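Local coordinates for protein serine-tRNA ligase (Naegleria fowleri, PDB 6BLJ) that probably attaches serine to its cognate tRNA in the cytosol by way of a seryl-adenylate, and binds AMP, at residues 351-356 with 387-392; 370-375 with 402-407. One frame throughout, in Å; residues are numbered along the deposited sequence. Where two conformers were deposited one is given.

Contact 1. Residues 351-356 with 387-392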
loop_
_atom_site.group_PDB
_atom_site.type_symbol
_atom_site.label_atom_id
_atom_site.label_comp_id
_atom_site.label_asym_id
_atom_site.label_seq_id
_atom_site.Cartn_x
_atom_site.Cartn_y
_atom_site.Cartn_z
ATOM N N GLU A 351 13.844 -32.740 15.198
ATOM C CA GLU A 351 14.599 -32.700 16.447
ATOM C C GLU A 351 15.053 -31.278 16.769
ATOM O O GLU A 351 15.026 -30.852 17.932
ATOM C CB GLU A 351 15.789 -33.659 16.365
ATOM C CG GLU A 351 15.365 -35.121 16.272
ATOM C CD GLU A 351 16.510 -36.053 15.916
ATOM O OE1 GLU A 351 17.666 -35.587 15.836
ATOM O OE2 GLU A 351 16.251 -37.254 15.702
ATOM N N MET A 352 15.450 -30.515 15.752
ATOM C CA MET A 352 15.875 -29.139 15.996
ATOM C C MET A 352 14.703 -28.262 16.442
ATOM O O MET A 352 14.884 -27.336 17.248
ATOM C CB MET A 352 16.543 -28.576 14.737
ATOM C CG MET A 352 17.222 -27.224 14.921
ATOM S SD MET A 352 18.518 -27.280 16.179
ATOM C CE MET A 352 19.623 -28.533 15.511
ATOM N N PHE A 353 13.507 -28.524 15.910
ATOM C CA PHE A 353 12.303 -27.831 16.355
ATOM C C PHE A 353 12.126 -27.966 17.866
ATOM O O PHE A 353 11.925 -26.972 18.574
ATOM C CB PHE A 353 11.090 -28.401 15.596
ATOM C CG PHE A 353 9.755 -27.780 15.974
ATOM C CD1 PHE A 353 9.262 -26.678 15.275
ATOM C CD2 PHE A 353 8.984 -28.306 17.001
ATOM C CE1 PHE A 353 8.036 -26.107 15.605
ATOM C CE2 PHE A 353 7.758 -27.739 17.336
ATOM C CZ PHE A 353 7.282 -26.643 16.634
ATOM N N ASP A 354 12.224 -29.202 18.377
ATOM C CA ASP A 354 12.112 -29.443 19.814
ATOM C C ASP A 354 13.211 -28.725 20.589
ATOM O O ASP A 354 12.964 -28.193 21.679
ATOM C CB ASP A 354 12.168 -30.953 20.099
ATOM C CG ASP A 354 10.953 -31.700 19.566
ATOM O OD1 ASP A 354 9.918 -31.056 19.312
ATOM O OD2 ASP A 354 11.029 -32.931 19.413
ATOM N N GLU A 355 14.437 -28.720 20.053
ATOM C CA GLU A 355 15.539 -28.034 20.722
ATOM C C GLU A 355 15.278 -26.532 20.819
ATOM O O GLU A 355 15.529 -25.918 21.863
ATOM C CB GLU A 355 16.860 -28.293 19.981
ATOM C CG GLU A 355 18.038 -27.458 20.517
ATOM C CD GLU A 355 19.350 -27.662 19.749
ATOM O OE1 GLU A 355 19.721 -28.823 19.472
ATOM O OE2 GLU A 355 20.000 -26.640 19.410
ATOM N N MET A 356 14.743 -25.931 19.746
ATOM C CA MET A 356 14.564 -24.480 19.706
ATOM C C MET A 356 13.438 -24.028 20.623
ATOM O O MET A 356 13.578 -23.024 21.330
ATOM C CB MET A 356 14.308 -24.024 18.264
ATOM C CG MET A 356 15.546 -24.233 17.362
ATOM S SD MET A 356 15.183 -24.130 15.597
ATOM C CE MET A 356 14.872 -22.363 15.422
ATOM N N LYS A 387 4.615 -26.740 10.859
ATOM C CA LYS A 387 4.195 -26.848 12.248
ATOM C C LYS A 387 4.662 -25.600 12.980
ATOM O O LYS A 387 5.745 -25.080 12.700
ATOM C CB LYS A 387 4.780 -28.099 12.927
ATOM C CG LYS A 387 4.345 -28.256 14.393
ATOM C CD LYS A 387 4.942 -29.529 15.022
ATOM C CE LYS A 387 4.418 -29.728 16.447
ATOM N NZ LYS A 387 4.732 -31.075 16.971
ATOM N N LYS A 388 3.866 -25.155 13.952
ATOM C CA LYS A 388 4.209 -23.965 14.724
ATOM C C LYS A 388 3.785 -24.149 16.175
ATOM O O LYS A 388 2.633 -24.511 16.450
ATOM C CB LYS A 388 3.551 -22.713 14.123
ATOM C CG LYS A 388 3.898 -21.385 14.800
ATOM C CD LYS A 388 3.649 -20.218 13.849
ATOM C CE LYS A 388 2.431 -19.425 14.249
ATOM N NZ LYS A 388 2.674 -18.508 15.407
ATOM N N PHE A 389 4.734 -23.948 17.088
ATOM C CA PHE A 389 4.470 -23.848 18.521
ATOM C C PHE A 389 4.622 -22.389 18.931
ATOM O O PHE A 389 5.586 -21.726 18.531
ATOM C CB PHE A 389 5.447 -24.694 19.350
ATOM C CG PHE A 389 5.009 -26.126 19.586
ATOM C CD1 PHE A 389 3.884 -26.649 18.972
ATOM C CD2 PHE A 389 5.745 -26.949 20.429
ATOM C CE1 PHE A 389 3.497 -27.976 19.202
ATOM C CE2 PHE A 389 5.367 -28.274 20.664
ATOM C CZ PHE A 389 4.248 -28.787 20.048
ATOM N N ASP A 390 3.684 -21.890 19.725
ATOM C CA ASP A 390 3.862 -20.604 20.381
ATOM C C ASP A 390 4.078 -20.813 21.872
ATOM O O ASP A 390 3.585 -21.784 22.459
ATOM C CB ASP A 390 2.648 -19.684 20.210
ATOM C CG ASP A 390 2.510 -19.136 18.794
ATOM O OD1 ASP A 390 3.284 -19.559 17.904
ATOM O OD2 ASP A 390 1.617 -18.287 18.591
ATOM N N LEU A 391 4.836 -19.905 22.476
ATOM C CA LEU A 391 4.882 -19.760 23.927
ATOM C C LEU A 391 4.026 -18.558 24.283
ATOM O O LEU A 391 4.291 -17.447 23.807
ATOM C CB LEU A 391 6.300 -19.543 24.456
ATOM C CG LEU A 391 7.377 -20.610 24.345
ATOM C CD1 LEU A 391 8.574 -20.210 25.208
ATOM C CD2 LEU A 391 6.822 -21.931 24.792
ATOM N N GLU A 392 2.989 -18.784 25.088
ATOM C CA GLU A 392 2.107 -17.726 25.565
ATOM C C GLU A 392 2.393 -17.513 27.044
ATOM O O GLU A 392 2.282 -18.454 27.838
ATOM C CB GLU A 392 0.633 -18.083 25.340
ATOM C CG GLU A 392 0.246 -18.273 23.852
ATOM C CD GLU A 392 -1.232 -18.597 23.670
ATOM O OE1 GLU A 392 -1.905 -18.996 24.659
ATOM O OE2 GLU A 392 -1.711 -18.497 22.533
#
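Phe353 reaches from helix 348-366 and sets the far edge of its ring, CE2 and CZ, over one face of Phe389 on strand 387-394. This is a T-shaped stack, with centroids 5.2 Å apart and planes at 65°. The entering edge lies off-centre, nearer the rim where the ring joins its CB: CZ of Phe353 is 3.8 Å from CG of Phe389, and CE2 of Phe353 is 3.8 Å from CD2 of Phe389. CG anti to the backbone N (chi1 179°) carries the Phe353 ring out from the helix to the strand. N of Phe389 lies 3.7 Å from CZ of Phe353, at the edge of that ring and near its plane. Lys387 packs alongside with its aliphatic chain; fully extended, it runs past the ring and brings CE to 4.0 Å from CE2 of Phe353. Its ammonium group continues beyond to a hydrogen bond with Thr157, while Asp354 OD1 stays 5.7 Å from NZ of Lys387, too far for a salt bridge. Lys388 points to the other side of the strand, where NZ is bound by OD1 of Asp390 at 2.8 Å. The helix and strand segments run nearly parallel, 9° apart, with axes 10.4 Å from each other. Helix 348-366 thus lies against one face of the class II core sheet, in which strand 387-394 pairs antiparallel with 371-375 and 404-412.

Contact 2. Residues 370-375 with 402-407. With AMP (adenosine monophosphate), chain D.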
loop_
_atom_site.group_PDB
_atom_site.type_symbol
_atom_site.label_atom_id
_atom_site.label_comp_id
_atom_site.label_asym_id
_atom_site.label_seq_id
_atom_site.Cartn_x
_atom_site.Cartn_y
_atom_site.Cartn_z
ATOM N N PRO A 370 5.924 -17.264 33.903
ATOM C CA PRO A 370 5.062 -18.425 33.648
ATOM C C PRO A 370 4.548 -18.377 32.222
ATOM O O PRO A 370 4.394 -17.297 31.642
ATOM C CB PRO A 370 3.910 -18.253 34.656
ATOM C CG PRO A 370 4.272 -17.088 35.511
ATOM C CD PRO A 370 5.214 -16.246 34.691
ATOM N N TYR A 371 4.312 -19.558 31.646
ATOM C CA TYR A 371 3.881 -19.630 30.255
ATOM C C TYR A 371 3.168 -20.955 29.999
ATOM O O TYR A 371 3.152 -21.861 30.838
ATOM C CB TYR A 371 5.058 -19.465 29.278
ATOM C CG TYR A 371 6.056 -20.572 29.368
ATOM C CD1 TYR A 371 7.188 -20.450 30.171
ATOM C CD2 TYR A 371 5.845 -21.775 28.711
ATOM C CE1 TYR A 371 8.089 -21.488 30.291
ATOM C CE2 TYR A 371 6.744 -22.817 28.828
ATOM C CZ TYR A 371 7.872 -22.663 29.601
ATOM O OH TYR A 371 8.762 -23.714 29.718
ATOM N N ARG A 372 2.613 -21.069 28.791
ATOM C CA ARG A 372 2.134 -22.342 28.282
ATOM C C ARG A 372 2.601 -22.471 26.839
ATOM O O ARG A 372 2.779 -21.465 26.137
ATOM C CB ARG A 372 0.592 -22.455 28.392
ATOM C CG ARG A 372 -0.177 -21.429 27.521
ATOM C CD ARG A 372 -1.685 -21.409 27.822
ATOM N NE ARG A 372 -2.435 -20.607 26.846
ATOM C CZ ARG A 372 -3.755 -20.412 26.893
ATOM N NH1 ARG A 372 -4.459 -20.963 27.864
ATOM N NH2 ARG A 372 -4.375 -19.677 25.969
ATOM N N VAL A 373 2.807 -23.713 26.410
ATOM C CA VAL A 373 3.187 -24.036 25.035
ATOM C C VAL A 373 1.927 -24.421 24.283
ATOM O O VAL A 373 1.150 -25.257 24.758
ATOM C CB VAL A 373 4.205 -25.189 24.995
ATOM C CG1 VAL A 373 4.595 -25.509 23.555
ATOM C CG2 VAL A 373 5.413 -24.863 25.845
ATOM N N VAL A 374 1.732 -23.847 23.098
ATOM C CA VAL A 374 0.494 -24.057 22.362
ATOM C C VAL A 374 0.801 -24.509 20.943
ATOM O O VAL A 374 1.724 -24.017 20.280
ATOM C CB VAL A 374 -0.417 -22.812 22.357
ATOM C CG1 VAL A 374 -0.797 -22.441 23.795
ATOM C CG2 VAL A 374 0.252 -21.661 21.666
ATOM N N ASN A 375 0.018 -25.496 20.496
ATOM C CA ASN A 375 0.138 -26.130 19.186
ATOM C C ASN A 375 -0.855 -25.441 18.248
ATOM O O ASN A 375 -2.070 -25.601 18.402
ATOM C CB ASN A 375 -0.145 -27.628 19.327
ATOM C CG ASN A 375 0.048 -28.401 18.033
ATOM O OD1 ASN A 375 0.422 -27.842 17.003
ATOM N ND2 ASN A 375 -0.183 -29.708 18.093
ATOM N N ASN A 402 -7.879 -12.507 28.895
ATOM C CA ASN A 402 -6.762 -12.216 28.003
ATOM C C ASN A 402 -5.413 -12.410 28.685
ATOM O O ASN A 402 -4.428 -11.768 28.305
ATOM C CB ASN A 402 -6.854 -10.795 27.455
ATOM C CG ASN A 402 -8.103 -10.568 26.636
ATOM O OD1 ASN A 402 -8.340 -11.254 25.640
ATOM N ND2 ASN A 402 -8.907 -9.590 27.046
ATOM N N GLU A 403 -5.346 -13.302 29.676
ATOM C CA GLU A 403 -4.164 -13.380 30.531
ATOM C C GLU A 403 -2.974 -14.059 29.858
ATOM O O GLU A 403 -1.827 -13.733 30.181
ATOM C CB GLU A 403 -4.508 -14.099 31.840
ATOM C CG GLU A 403 -5.496 -13.349 32.726
ATOM C CD GLU A 403 -6.955 -13.650 32.390
ATOM O OE1 GLU A 403 -7.210 -14.498 31.507
ATOM O OE2 GLU A 403 -7.843 -13.020 32.997
ATOM N N TYR A 404 -3.203 -15.006 28.951
ATOM C CA TYR A 404 -2.119 -15.675 28.232
ATOM C C TYR A 404 -1.971 -15.052 26.846
ATOM O O TYR A 404 -2.904 -15.113 26.038
ATOM C CB TYR A 404 -2.367 -17.181 28.124
ATOM C CG TYR A 404 -1.983 -17.941 29.375
ATOM C CD1 TYR A 404 -0.642 -18.153 29.684
ATOM C CD2 TYR A 404 -2.949 -18.425 30.256
ATOM C CE1 TYR A 404 -0.256 -18.831 30.833
ATOM C CE2 TYR A 404 -2.570 -19.124 31.433
ATOM C CZ TYR A 404 -1.211 -19.308 31.699
ATOM O OH TYR A 404 -0.771 -19.966 32.821
ATOM N N ARG A 405 -0.798 -14.466 26.565
ATOM C CA ARG A 405 -0.539 -13.842 25.274
ATOM C C ARG A 405 0.792 -14.321 24.713
ATOM O O ARG A 405 1.759 -14.520 25.459
ATOM C CB ARG A 405 -0.531 -12.308 25.380
ATOM C CG ARG A 405 -1.843 -11.697 25.897
ATOM C CD ARG A 405 -3.035 -11.946 24.973
ATOM N NE ARG A 405 -2.860 -11.383 23.628
ATOM C CZ ARG A 405 -3.109 -10.117 23.278
ATOM N NH1 ARG A 405 -3.544 -9.222 24.163
ATOM N NH2 ARG A 405 -2.918 -9.743 22.023
ATOM N N GLU A 406 0.833 -14.455 23.386
ATOM C CA GLU A 406 2.018 -14.971 22.718
ATOM C C GLU A 406 3.223 -14.053 22.926
ATOM O O GLU A 406 3.137 -12.828 22.783
ATOM C CB GLU A 406 1.730 -15.166 21.220
ATOM C CG GLU A 406 1.597 -13.899 20.392
ATOM C CD GLU A 406 0.255 -13.189 20.539
ATOM O OE1 GLU A 406 -0.590 -13.637 21.347
ATOM O OE2 GLU A 406 0.049 -12.169 19.837
ATOM N N LEU A 407 4.348 -14.665 23.296
ATOM C CA LEU A 407 5.661 -14.028 23.359
ATOM C C LEU A 407 6.634 -14.600 22.339
ATOM O O LEU A 407 7.614 -13.926 21.988
ATOM C CB LEU A 407 6.307 -14.222 24.747
ATOM C CG LEU A 407 5.870 -13.377 25.932
ATOM C CD1 LEU A 407 6.875 -13.518 27.085
ATOM C CD2 LEU A 407 5.768 -11.955 25.479
HETATM P P AMP D . 5.818 -13.281 14.732
HETATM O O1P AMP D . 4.525 -12.617 14.257
HETATM O O2P AMP D . 7.040 -13.138 13.914
HETATM O O3P AMP D . 5.511 -14.732 15.075
HETATM O "O5'" AMP D . 6.149 -12.586 16.128
HETATM C "C5'" AMP D . 7.210 -13.049 16.952
HETATM C "C4'" AMP D . 7.167 -12.373 18.306
HETATM O "O4'" AMP D . 7.522 -10.973 18.169
HETATM C "C3'" AMP D . 5.810 -12.350 18.975
HETATM O "O3'" AMP D . 5.522 -13.553 19.663
HETATM C "C2'" AMP D . 5.897 -11.138 19.886
HETATM O "O2'" AMP D . 6.615 -11.466 21.063
HETATM C "C1'" AMP D . 6.748 -10.188 19.047
HETATM N N9 AMP D . 5.941 -9.233 18.248
HETATM C C8 AMP D . 5.290 -9.504 17.072
HETATM N N7 AMP D . 4.650 -8.474 16.566
HETATM C C5 AMP D . 4.900 -7.453 17.470
HETATM C C6 AMP D . 4.503 -6.101 17.511
HETATM N N6 AMP D . 3.777 -5.502 16.552
HETATM N N1 AMP D . 4.894 -5.364 18.571
HETATM C C2 AMP D . 5.659 -5.937 19.508
HETATM N N3 AMP D . 6.118 -7.191 19.566
HETATM C C4 AMP D . 5.694 -7.908 18.517
HETATM O O HOH W 1 1.650 -21.126 33.308
#
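A CH-pi contact of an arginine with a tyrosine joins two strands that are not direct neighbours in the class II core sheet: 371-375 and 404-412 both pair with strand 387-394, which runs between them. Arg372 lays its side chain over one face of Tyr404. Its CD sits 3.9 Å from the ring centroid, only 14° off the normal. Farther out the guanidinium continues almost parallel to the ring, the planes 8° apart, but displaced toward the base of the tyrosine, so that CB of Tyr404 lies beneath one guanidinium face, 3.7 Å from NE of Arg372. The extended chain from CG to NE carries the group across the intervening strand. At the phenol end a water bridges the strands: it donates to O of Tyr371 at 3.0 Å and is hydrogen-bonded to OH of Tyr404 at 2.7 Å, lying in the plane of the ring. Three residues on, strand 404-412 reaches the nucleotide: O2' of AMP donates to O of Leu407 at 2.8 Å, and Glu406 is also in the pocket. Glu392 of the middle strand salt-bridges NE of Arg372, which would probably hold the guanidinium flat over the tyrosine and balance its charge; no direct hydrogen bond joins the two segments, and the polar link between them is the water between O of Tyr371 and OH of Tyr404.

Overall arrangement
Contacts 1 and 2 have centres about 13 Å apart and belong to the same mixed sheet of the class II core domain. Along the chain their segments alternate: 351-356, 370-375, 387-392, then 402-407. Helix 348-366 leads into strand 371-375, and strands 387-394 and 404-412 follow, each antiparallel to the one before. Strand 387-394 is therefore shared ground: contact 1 uses its helix-facing side, and contact 2 spans it. The Arg372-Glu392 salt bridge couples the two contacts, and Leu391 O probably accepts a hydrogen bond from Leu407 N. The two contacts together tie helix 348-366, through the sheet, to the strand lining the AMP pocket.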